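Local coordinates for protein N-acetyl-beta-D glucosaminidase (Rhizomucor miehei CAU432, PDB 4ZM6) that probably hydrolyses beta-N-acetylglucosaminides through a glycoside hydrolase family 3 region and binds acetyl-CoA in a GCN5-related acetyltransferase region, at residues G714-S719 and G746-L751. Residues are numbered along the deposited sequence; the frame is centred on the assembly and turned at random.
Sequences GRIKPS and GDYQDL
P718 lies over one face of the Y748 ring. Its CG sits 4.0 Å from the ring centroid, 11° off the normal, a CH-pi contact. I716 meets the same ring differently: its CG2 lies at the edge, in the ring plane, 3.8 Å from CD1 of Y748. That methyl also packs on CB of L751. R715 lays its guanidinium on Q749, with CB of Q749 over the centre of one face, 3.2 Å above the plane. A bend at chi3 (47°) turns NE of R715 over the Q749 backbone, 3.3 Å from CA of Q749. One backbone hydrogen bond crosses, I716 N to L751 O, 3.2 Å, bent at the hydrogen (137°). CA of R715 makes a CA-H...O contact with the same oxygen. Here strand 711-715 ends beside the start of its antiparallel partner 751-756, in the C-terminal N-acetyltransferase-family region, away from the acetyl-CoA site. The loop that carries Y748 follows helix 736-745, which closes with a Schellman motif; G746, at positive phi, is the first residue past the helix. V743 of that helix touches both Y748 and L751. The Y748 OH makes a weak hydrogen bond to T721 OG1. D747 and D750 both form salt bridges to R779, and D750 forms another to R826.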
loop_
_atom_site.group_PDB
_atom_site.type_symbol
_atom_site.label_atom_id
_atom_site.label_comp_id
_atom_site.label_asym_id
_atom_site.label_seq_id
_atom_site.Cartn_x
_atom_site.Cartn_y
_atom_site.Cartn_z
ATOM N N GLY A 714 31.984 -31.936 -25.679
ATOM C CA GLY A 714 32.767 -31.340 -24.601
ATOM C C GLY A 714 32.203 -30.030 -24.084
ATOM O O GLY A 714 31.233 -29.492 -24.621
ATOM N N ARG A 715 32.840 -29.505 -23.044
ATOM C CA ARG A 715 32.384 -28.292 -22.380
ATOM C C ARG A 715 32.532 -27.063 -23.258
ATOM O O ARG A 715 33.234 -27.085 -24.264
ATOM C CB ARG A 715 33.156 -28.085 -21.074
ATOM C CG ARG A 715 32.885 -29.163 -20.036
ATOM C CD ARG A 715 33.906 -29.183 -18.906
ATOM N NE ARG A 715 34.196 -27.862 -18.332
ATOM C CZ ARG A 715 34.800 -27.661 -17.160
ATOM N NH1 ARG A 715 35.178 -28.683 -16.405
ATOM N NH2 ARG A 715 35.017 -26.424 -16.729
ATOM N N ILE A 716 31.837 -25.999 -22.876
ATOM C CA ILE A 716 32.031 -24.696 -23.484
ATOM C C ILE A 716 32.972 -23.918 -22.561
ATOM O O ILE A 716 32.854 -24.006 -21.340
ATOM C CB ILE A 716 30.676 -23.969 -23.715
ATOM C CG1 ILE A 716 30.797 -22.946 -24.846
ATOM C CG2 ILE A 716 30.134 -23.298 -22.454
ATOM C CD1 ILE A 716 30.631 -23.560 -26.221
ATOM N N LYS A 717 33.927 -23.191 -23.135
ATOM C CA LYS A 717 34.809 -22.333 -22.344
ATOM C C LYS A 717 34.236 -20.925 -22.287
ATOM O O LYS A 717 33.500 -20.525 -23.188
ATOM C CB LYS A 717 36.207 -22.269 -22.948
ATOM C CG LYS A 717 36.981 -23.577 -22.911
ATOM C CD LYS A 717 38.464 -23.351 -23.175
ATOM C CE LYS A 717 38.687 -22.528 -24.431
ATOM N NZ LYS A 717 40.093 -22.570 -24.896
ATOM N N PRO A 718 34.591 -20.155 -21.246
ATOM C CA PRO A 718 34.084 -18.791 -21.079
ATOM C C PRO A 718 34.204 -17.901 -22.308
ATOM O O PRO A 718 33.275 -17.155 -22.603
ATOM C CB PRO A 718 34.940 -18.245 -19.938
ATOM C CG PRO A 718 35.197 -19.445 -19.096
ATOM C CD PRO A 718 35.363 -20.587 -20.066
ATOM N N SER A 719 35.328 -17.975 -23.015
ATOM C CA SER A 719 35.525 -17.186 -24.235
ATOM C C SER A 719 34.651 -17.666 -25.406
ATOM O O SER A 719 34.488 -16.945 -26.385
ATOM C CB SER A 719 36.998 -17.214 -24.654
ATOM O OG SER A 719 37.361 -18.485 -25.174
ATOM N N GLY A 746 28.710 -19.664 -13.007
ATOM C CA GLY A 746 29.988 -20.264 -13.395
ATOM C C GLY A 746 29.965 -21.775 -13.560
ATOM O O GLY A 746 31.001 -22.425 -13.467
ATOM N N ASP A 747 28.794 -22.342 -13.827
ATOM C CA ASP A 747 28.673 -23.784 -14.031
ATOM C C ASP A 747 28.918 -24.152 -15.491
ATOM O O ASP A 747 28.049 -24.726 -16.162
ATOM C CB ASP A 747 27.309 -24.299 -13.550
ATOM C CG ASP A 747 27.360 -24.858 -12.155
ATOM O OD1 ASP A 747 28.476 -25.119 -11.663
ATOM O OD2 ASP A 747 26.283 -25.055 -11.547
ATOM N N TYR A 748 30.124 -23.837 -15.962
ATOM C CA TYR A 748 30.524 -24.136 -17.331
ATOM C C TYR A 748 30.738 -25.631 -17.553
ATOM O O TYR A 748 30.594 -26.113 -18.681
ATOM C CB TYR A 748 31.798 -23.381 -17.695
ATOM C CG TYR A 748 31.585 -21.918 -17.992
ATOM C CD1 TYR A 748 31.252 -21.499 -19.273
ATOM C CD2 TYR A 748 31.738 -20.950 -17.003
ATOM C CE1 TYR A 748 31.064 -20.161 -19.560
ATOM C CE2 TYR A 748 31.555 -19.605 -17.283
ATOM C CZ TYR A 748 31.217 -19.219 -18.563
ATOM O OH TYR A 748 31.036 -17.887 -18.866
ATOM N N GLN A 749 31.070 -26.365 -16.490
ATOM C CA GLN A 749 31.319 -27.800 -16.624
ATOM C C GLN A 749 30.048 -28.592 -16.910
ATOM O O GLN A 749 30.119 -29.747 -17.315
ATOM C CB GLN A 749 32.070 -28.364 -15.401
ATOM C CG GLN A 749 31.224 -28.822 -14.216
ATOM C CD GLN A 749 30.581 -27.678 -13.472
ATOM O OE1 GLN A 749 30.517 -26.559 -13.977
ATOM N NE2 GLN A 749 30.095 -27.949 -12.265
ATOM N N ASP A 750 28.892 -27.968 -16.698
ATOM C CA ASP A 750 27.605 -28.589 -16.982
ATOM C C ASP A 750 27.074 -28.256 -18.385
ATOM O O ASP A 750 26.129 -28.888 -18.856
ATOM C CB ASP A 750 26.583 -28.166 -15.920
ATOM C CG ASP A 750 26.819 -28.838 -14.568
ATOM O OD1 ASP A 750 27.517 -29.877 -14.527
ATOM O OD2 ASP A 750 26.302 -28.327 -13.543
ATOM N N LEU A 751 27.670 -27.279 -19.056
ATOM C CA LEU A 751 27.197 -26.874 -20.373
ATOM C C LEU A 751 27.970 -27.627 -21.443
ATOM O O LEU A 751 29.091 -27.258 -21.798
ATOM C CB LEU A 751 27.338 -25.362 -20.558
ATOM C CG LEU A 751 26.833 -24.515 -19.387
ATOM C CD1 LEU A 751 26.903 -23.038 -19.740
ATOM C CD2 LEU A 751 25.422 -24.909 -18.982
#